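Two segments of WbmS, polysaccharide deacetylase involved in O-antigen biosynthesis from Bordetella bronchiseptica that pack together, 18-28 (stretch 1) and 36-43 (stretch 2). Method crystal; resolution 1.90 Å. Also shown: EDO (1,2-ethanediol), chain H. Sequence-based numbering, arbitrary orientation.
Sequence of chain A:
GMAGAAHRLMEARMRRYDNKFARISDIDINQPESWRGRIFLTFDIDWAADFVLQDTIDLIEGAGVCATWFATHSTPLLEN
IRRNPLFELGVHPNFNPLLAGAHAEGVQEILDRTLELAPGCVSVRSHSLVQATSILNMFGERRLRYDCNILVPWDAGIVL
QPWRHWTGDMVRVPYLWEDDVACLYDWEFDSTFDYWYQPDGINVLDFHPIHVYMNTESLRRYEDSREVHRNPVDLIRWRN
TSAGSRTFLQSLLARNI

Stretch 1 (18-28) DNKFARISDID
Stretch 2 (36-43) RGRIFLTF

Stretch 2 enters the contact as a loop and becomes a strand at Ile 39, which runs through Phe 43. Stretch 1 is loop, apart from a 3-10 segment at Ile 24 to Asp 26. The two run side by side in the same direction: Lys 20 lies by Arg 38 (CA to CA 5.0 Å), Phe 21 by Ile 39 (CA to CA 4.8 Å) and Ala 22 by Phe 40 (CA to CA 5.3 Å). About 640 Å² is buried between them, both sides summed.

A single bridge joins the backbones at Phe 21 and Ile 39. Ile 39 N donates to Lys 20 O at 2.8 Å, almost linearly (177°). Ala 22 N donates to Ile 39 O at 2.9 Å. Ile 39 thus uses both its N and its O on the residues flanking Phe 21, as a parallel bridge requires. Phe 21 CA also approaches Ile 39 O at 3.2 Å, a CA-H...O contact. Phi/psi is -94/134 at Phe 21, -138/170 at Ala 22 and -115/130 at Ile 39, all extended.

Beyond the bridge, water takes over. Water 1 donates to Ala 22 O and Leu 41 O, each at 2.8 Å. The oxygen of water 2 accepts from Leu 41 N at 2.9 Å and lies 2.8 Å from Ala 22 O, within hydrogen-bonding distance. The direct distance from Ala 22 O to Leu 41 N is 4.4 Å.

Arg 38 (m, t, p, chi4 -169°) reaches across to a backbone carbonyl of stretch 1. Its NH2 donates to Asn 19 O at 3.1 Å, and NE gives the same oxygen a weak bond at 3.4 Å. That oxygen lies near the guanidinium plane. Ala 22 CB covers one face, 3.7 Å from Arg 38 CZ. Asn 19 is modelled only to CB. Before Arg 38, Gly 37 has phi/psi 75/3, and the positive phi favours glycine.

Phe 21 has chi2 -84°. Its CA-to-CB bond points away overall, but with chi1 m the ring end returns: CE1 lies 3.6 Å from Ile 39 CG2 and 3.7 Å from Leu 41 CD1. Both of these partners are m, t. Lys 20 has an off-well chi1 of -134°; its CD packs 3.7 Å from Ile 39 CD1.

Phe 40 (m, chi2 77°) has the largest covered area, 95 Å². Its CE2 is 3.5 Å from Ala 22 CB, 3.7 Å from Ile 27 CG1 and 3.2 Å from Arg 23 O. Ile 27 (m, t) places CD1 over one ring face; Arg 23 O and Ile 24 N lie at the edge. Ile 24 is m, m, with CD1 4.1 Å from Phe 40 CB. Thr 42, at p, has CG2 3.9 Å from Ile 24 CG1, while its OG1 is hydrogen-bonded elsewhere in the structure.

The CA-to-CB bond of Arg 23 points away from stretch 2; the side chain is m, t, m. Its NH2 forms a salt bridge with Asp 26 OD1 at 2.7 Å. Asp 26 (m) also accepts from Arg 23 N at OD2, 2.8 Å, tying the 3-10 segment to the preceding backbone.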

ATOM      1  N   ASP A  18       9.494  29.151  -2.806  1.00 56.94           N
ATOM      2  CA  ASP A  18       9.736  29.209  -4.249  1.00 56.10           C
ATOM      3  C   ASP A  18      10.542  27.990  -4.766  1.00 55.67           C
ATOM      4  O   ASP A  18      10.498  27.694  -5.964  1.00 54.36           O
ATOM      5  CB  ASP A  18      10.424  30.533  -4.601  1.00 56.49           C
ATOM      6  CG  ASP A  18       9.699  31.748  -4.005  1.00 59.64           C
ATOM      7  OD1 ASP A  18       9.514  31.801  -2.761  1.00 59.84           O
ATOM      8  OD2 ASP A  18       9.320  32.648  -4.781  1.00 62.52           O
ATOM      9  N   ASN A  19      11.278  27.318  -3.859  1.00 54.21           N
ATOM     10  CA  ASN A  19      11.940  26.018  -4.120  1.00 50.74           C
ATOM     11  C   ASN A  19      10.877  24.964  -3.957  1.00 43.11           C
ATOM     12  O   ASN A  19      10.871  24.180  -2.991  1.00 40.95           O
ATOM     13  CB  ASN A  19      13.065  25.726  -3.120  1.00 52.71           C
ATOM     14  N   LYS A  20       9.964  24.932  -4.906  1.00 42.26           N
ATOM     15  CA  LYS A  20       8.836  24.036  -4.780  1.00 41.66           C
ATOM     16  C   LYS A  20       9.204  22.571  -4.985  1.00 37.08           C
ATOM     17  O   LYS A  20       8.579  21.692  -4.421  1.00 36.73           O
ATOM     18  CB  LYS A  20       7.745  24.442  -5.763  1.00 46.68           C
ATOM     19  CG  LYS A  20       6.385  24.468  -5.115  1.00 52.88           C
ATOM     20  CD  LYS A  20       5.325  24.784  -6.127  1.00 60.63           C
ATOM     21  CE  LYS A  20       4.147  25.462  -5.483  1.00 61.32           C
ATOM     22  NZ  LYS A  20       4.463  26.885  -5.256  1.00 69.56           N
ATOM     23  N   PHE A  21      10.200  22.319  -5.826  1.00 34.05           N
ATOM     24  CA  PHE A  21      10.562  20.976  -6.247  1.00 33.47           C
ATOM     25  C   PHE A  21      11.669  20.424  -5.360  1.00 36.76           C
ATOM     26  O   PHE A  21      12.680  21.105  -5.095  1.00 35.86           O
ATOM     27  CB  PHE A  21      11.013  20.959  -7.699  1.00 35.89           C
ATOM     28  CG  PHE A  21       9.917  21.265  -8.685  1.00 34.42           C
ATOM     29  CD1 PHE A  21       9.057  20.273  -9.124  1.00 34.25           C
ATOM     30  CD2 PHE A  21       9.746  22.548  -9.186  1.00 41.35           C
ATOM     31  CE1 PHE A  21       8.058  20.549 -10.040  1.00 34.79           C
ATOM     32  CE2 PHE A  21       8.746  22.829 -10.114  1.00 36.28           C
ATOM     33  CZ  PHE A  21       7.899  21.828 -10.547  1.00 35.33           C
ATOM     34  N   ALA A  22      11.499  19.186  -4.924  1.00 31.40           N
ATOM     35  CA  ALA A  22      12.458  18.575  -4.035  1.00 31.22           C
ATOM     36  C   ALA A  22      12.729  17.117  -4.417  1.00 32.69           C
ATOM     37  O   ALA A  22      12.076  16.553  -5.294  1.00 33.58           O
ATOM     38  CB  ALA A  22      11.939  18.684  -2.597  1.00 34.29           C
ATOM     39  N   ARG A  23      13.756  16.554  -3.782  1.00 33.39           N
ATOM     40  CA  ARG A  23      14.095  15.153  -3.895  1.00 31.13           C
ATOM     41  C   ARG A  23      13.421  14.368  -2.770  1.00 32.51           C
ATOM     42  O   ARG A  23      13.183  14.901  -1.691  1.00 32.15           O
ATOM     43  CB  ARG A  23      15.601  15.000  -3.761  1.00 32.60           C
ATOM     44  CG  ARG A  23      16.354  15.800  -4.804  1.00 36.10           C
ATOM     45  CD  ARG A  23      17.810  15.825  -4.474  1.00 41.84           C
ATOM     46  NE  ARG A  23      18.042  16.497  -3.217  1.00 46.76           N
ATOM     47  CZ  ARG A  23      18.743  17.607  -3.049  1.00 51.01           C
ATOM     48  NH1 ARG A  23      19.340  18.217  -4.059  1.00 55.40           N
ATOM     49  NH2 ARG A  23      18.868  18.095  -1.836  1.00 48.30           N
ATOM     50  N   ILE A  24      13.127  13.096  -2.999  1.00 33.46           N
ATOM     51  CA  ILE A  24      12.521  12.294  -1.923  1.00 31.84           C
ATOM     52  C   ILE A  24      13.377  12.333  -0.644  1.00 32.84           C
ATOM     53  O   ILE A  24      12.835  12.484   0.454  1.00 33.04           O
ATOM     54  CB  ILE A  24      12.227  10.822  -2.395  1.00 33.37           C
ATOM     55  CG1 ILE A  24      11.165  10.799  -3.518  1.00 35.34           C
ATOM     56  CG2 ILE A  24      11.845   9.903  -1.214  1.00 34.44           C
ATOM     57  CD1 ILE A  24       9.693  11.076  -3.060  1.00 31.61           C
ATOM     58  N   SER A  25      14.711  12.257  -0.758  1.00 31.21           N
ATOM     59  CA  SER A  25      15.548  12.270   0.450  1.00 33.28           C
ATOM     60  C   SER A  25      15.590  13.615   1.167  1.00 34.18           C
ATOM     61  O   SER A  25      16.214  13.728   2.236  1.00 35.87           O
ATOM     62  CB  SER A  25      16.971  11.849   0.113  1.00 33.44           C
ATOM     63  OG  SER A  25      17.464  12.630  -0.953  1.00 37.03           O
ATOM     64  N   ASP A  26      14.918  14.630   0.629  1.00 34.30           N
ATOM     65  CA  ASP A  26      14.820  15.918   1.320  1.00 33.79           C
ATOM     66  C   ASP A  26      13.719  15.881   2.389  1.00 34.10           C
ATOM     67  O   ASP A  26      13.654  16.768   3.224  1.00 34.58           O
ATOM     68  CB  ASP A  26      14.532  17.059   0.339  1.00 32.14           C
ATOM     69  CG  ASP A  26      15.671  17.332  -0.620  1.00 33.05           C
ATOM     70  OD1 ASP A  26      16.842  17.255  -0.224  1.00 32.40           O
ATOM     71  OD2 ASP A  26      15.388  17.681  -1.785  1.00 31.92           O
ATOM     72  N   ILE A  27      12.873  14.845   2.389  1.00 33.51           N
ATOM     73  CA  ILE A  27      11.791  14.720   3.368  1.00 33.92           C
ATOM     74  C   ILE A  27      12.394  14.469   4.748  1.00 36.61           C
ATOM     75  O   ILE A  27      13.187  13.539   4.925  1.00 35.72           O
ATOM     76  CB  ILE A  27      10.842  13.567   3.009  1.00 33.58           C
ATOM     77  CG1 ILE A  27      10.127  13.896   1.685  1.00 32.45           C
ATOM     78  CG2 ILE A  27       9.810  13.271   4.153  1.00 33.97           C
ATOM     79  CD1 ILE A  27       9.445  12.717   0.987  1.00 34.33           C
ATOM     80  N   ASP A  28      12.049  15.330   5.693  1.00 35.01           N
ATOM     81  CA  ASP A  28      12.466  15.188   7.069  1.00 37.20           C
ATOM     82  C   ASP A  28      11.167  15.042   7.835  1.00 36.54           C
ATOM     83  O   ASP A  28      10.405  16.004   7.987  1.00 37.55           O
ATOM     84  CB  ASP A  28      13.234  16.410   7.525  1.00 36.32           C
ATOM     85  CG  ASP A  28      13.632  16.348   8.990  1.00 41.33           C
ATOM     86  OD1 ASP A  28      13.194  15.432   9.727  1.00 39.47           O
ATOM     87  OD2 ASP A  28      14.388  17.242   9.416  1.00 46.60           O
ATOM     88  N   ARG A  36       5.503  19.912   2.979  1.00 33.65           N
ATOM     89  CA  ARG A  36       4.160  20.444   2.857  1.00 31.40           C
ATOM     90  C   ARG A  36       4.041  21.409   1.725  1.00 32.29           C
ATOM     91  O   ARG A  36       4.760  22.418   1.659  1.00 31.65           O
ATOM     92  CB  ARG A  36       3.756  21.095   4.167  1.00 33.26           C
ATOM     93  CG  ARG A  36       2.297  21.196   4.374  1.00 43.12           C
ATOM     94  CD  ARG A  36       2.044  21.734   5.769  1.00 47.60           C
ATOM     95  NE  ARG A  36       0.719  22.320   5.852  1.00 49.96           N
ATOM     96  CZ  ARG A  36      -0.349  21.713   6.344  1.00 57.73           C
ATOM     97  NH1 ARG A  36      -0.258  20.460   6.826  1.00 60.66           N
ATOM     98  NH2 ARG A  36      -1.514  22.362   6.364  1.00 55.58           N
ATOM     99  N   GLY A  37       3.155  21.103   0.800  1.00 31.29           N
ATOM    100  CA  GLY A  37       2.979  21.936  -0.393  1.00 32.02           C
ATOM    101  C   GLY A  37       4.053  21.814  -1.464  1.00 33.00           C
ATOM    102  O   GLY A  37       3.999  22.504  -2.479  1.00 33.15           O
ATOM    103  N   ARG A  38       5.019  20.931  -1.267  1.00 32.76           N
ATOM    104  CA  ARG A  38       6.109  20.788  -2.204  1.00 32.22           C
ATOM    105  C   ARG A  38       5.787  19.702  -3.194  1.00 32.31           C
ATOM    106  O   ARG A  38       4.903  18.867  -2.956  1.00 32.24           O
ATOM    107  CB  ARG A  38       7.415  20.482  -1.467  1.00 33.31           C
ATOM    108  CG  ARG A  38       7.765  21.547  -0.443  1.00 40.87           C
ATOM    109  CD  ARG A  38       9.094  21.270   0.193  1.00 46.68           C
ATOM    110  NE  ARG A  38      10.194  21.818  -0.580  1.00 45.96           N
ATOM    111  CZ  ARG A  38      11.491  21.548  -0.379  1.00 49.97           C
ATOM    112  NH1 ARG A  38      11.893  20.697   0.587  1.00 36.48           N
ATOM    113  NH2 ARG A  38      12.402  22.139  -1.164  1.00 48.38           N
ATOM    114  N   ILE A  39       6.522  19.731  -4.294  1.00 32.11           N
ATOM    115  CA  ILE A  39       6.336  18.805  -5.397  1.00 31.63           C
ATOM    116  C   ILE A  39       7.581  17.936  -5.516  1.00 32.95           C
ATOM    117  O   ILE A  39       8.719  18.438  -5.495  1.00 32.09           O
ATOM    118  CB  ILE A  39       6.093  19.552  -6.705  1.00 33.21           C
ATOM    119  CG1 ILE A  39       4.833  20.447  -6.581  1.00 33.69           C
ATOM    120  CG2 ILE A  39       6.000  18.554  -7.850  1.00 32.59           C
ATOM    121  CD1 ILE A  39       4.651  21.469  -7.714  1.00 34.41           C
ATOM    122  N   PHE A  40       7.357  16.634  -5.575  1.00 31.54           N
ATOM    123  CA  PHE A  40       8.432  15.652  -5.742  1.00 32.25           C
ATOM    124  C   PHE A  40       8.233  14.889  -7.054  1.00 32.71           C
ATOM    125  O   PHE A  40       7.376  13.998  -7.153  1.00 33.53           O
ATOM    126  CB  PHE A  40       8.437  14.670  -4.570  1.00 31.45           C
ATOM    127  CG  PHE A  40       8.680  15.316  -3.232  1.00 31.84           C
ATOM    128  CD1 PHE A  40       7.686  16.012  -2.600  1.00 31.88           C
ATOM    129  CD2 PHE A  40       9.929  15.263  -2.637  1.00 31.99           C
ATOM    130  CE1 PHE A  40       7.907  16.634  -1.382  1.00 33.32           C
ATOM    131  CE2 PHE A  40      10.149  15.860  -1.405  1.00 33.17           C
ATOM    132  CZ  PHE A  40       9.134  16.558  -0.790  1.00 34.30           C
ATOM    133  N   LEU A  41       8.966  15.287  -8.094  1.00 31.49           N
ATOM    134  CA  LEU A  41       8.885  14.601  -9.379  1.00 32.78           C
ATOM    135  C   LEU A  41       9.719  13.338  -9.272  1.00 30.75           C
ATOM    136  O   LEU A  41      10.907  13.382  -8.855  1.00 33.31           O
ATOM    137  CB  LEU A  41       9.418  15.488 -10.506  1.00 32.91           C
ATOM    138  CG  LEU A  41       8.664  16.788 -10.812  1.00 36.47           C
ATOM    139  CD1 LEU A  41       9.436  17.632 -11.856  1.00 34.61           C
ATOM    140  CD2 LEU A  41       7.264  16.484 -11.284  1.00 37.26           C
ATOM    141  N   THR A  42       9.108  12.213  -9.602  1.00 32.24           N
ATOM    142  CA  THR A  42       9.777  10.931  -9.544  1.00 32.20           C
ATOM    143  C   THR A  42       9.625  10.228 -10.897  1.00 34.00           C
ATOM    144  O   THR A  42       8.599  10.355 -11.567  1.00 33.49           O
ATOM    145  CB  THR A  42       9.267  10.038  -8.370  1.00 32.96           C
ATOM    146  OG1 THR A  42       7.935   9.588  -8.632  1.00 33.07           O
ATOM    147  CG2 THR A  42       9.337  10.784  -7.010  1.00 31.44           C
ATOM    148  N   PHE A  43      10.669   9.496 -11.272  1.00 32.84           N
ATOM    149  CA  PHE A  43      10.733   8.814 -12.542  1.00 32.47           C
ATOM    150  C   PHE A  43      11.078   7.353 -12.368  1.00 33.17           C
ATOM    151  O   PHE A  43      12.131   7.024 -11.881  1.00 33.07           O
ATOM    152  CB  PHE A  43      11.768   9.526 -13.414  1.00 32.49           C
ATOM    153  CG  PHE A  43      11.383  10.947 -13.717  1.00 32.55           C
ATOM    154  CD1 PHE A  43      10.594  11.235 -14.818  1.00 36.00           C
ATOM    155  CD2 PHE A  43      11.770  11.972 -12.879  1.00 32.75           C
ATOM    156  CE1 PHE A  43      10.172  12.523 -15.060  1.00 34.31           C
ATOM    157  CE2 PHE A  43      11.371  13.266 -13.107  1.00 36.64           C
ATOM    158  CZ  PHE A  43      10.566  13.546 -14.189  1.00 36.52           C
TER
HETATM  159  C1  EDO H 263      12.021  24.391  -7.457  1.00 44.98           C
HETATM  160  O1  EDO H 263      12.968  24.141  -6.426  1.00 59.28           O
HETATM  161  C2  EDO H 263      11.927  25.836  -7.920  1.00 59.02           C
HETATM  162  O2  EDO H 263      10.531  26.224  -7.881  1.00 61.69           O
HETATM  163  O   HOH W   1      11.675  13.972  -6.245  1.00 27.97           O
HETATM  164  O   HOH W   2      10.972  17.303  -7.774  1.00 31.76           O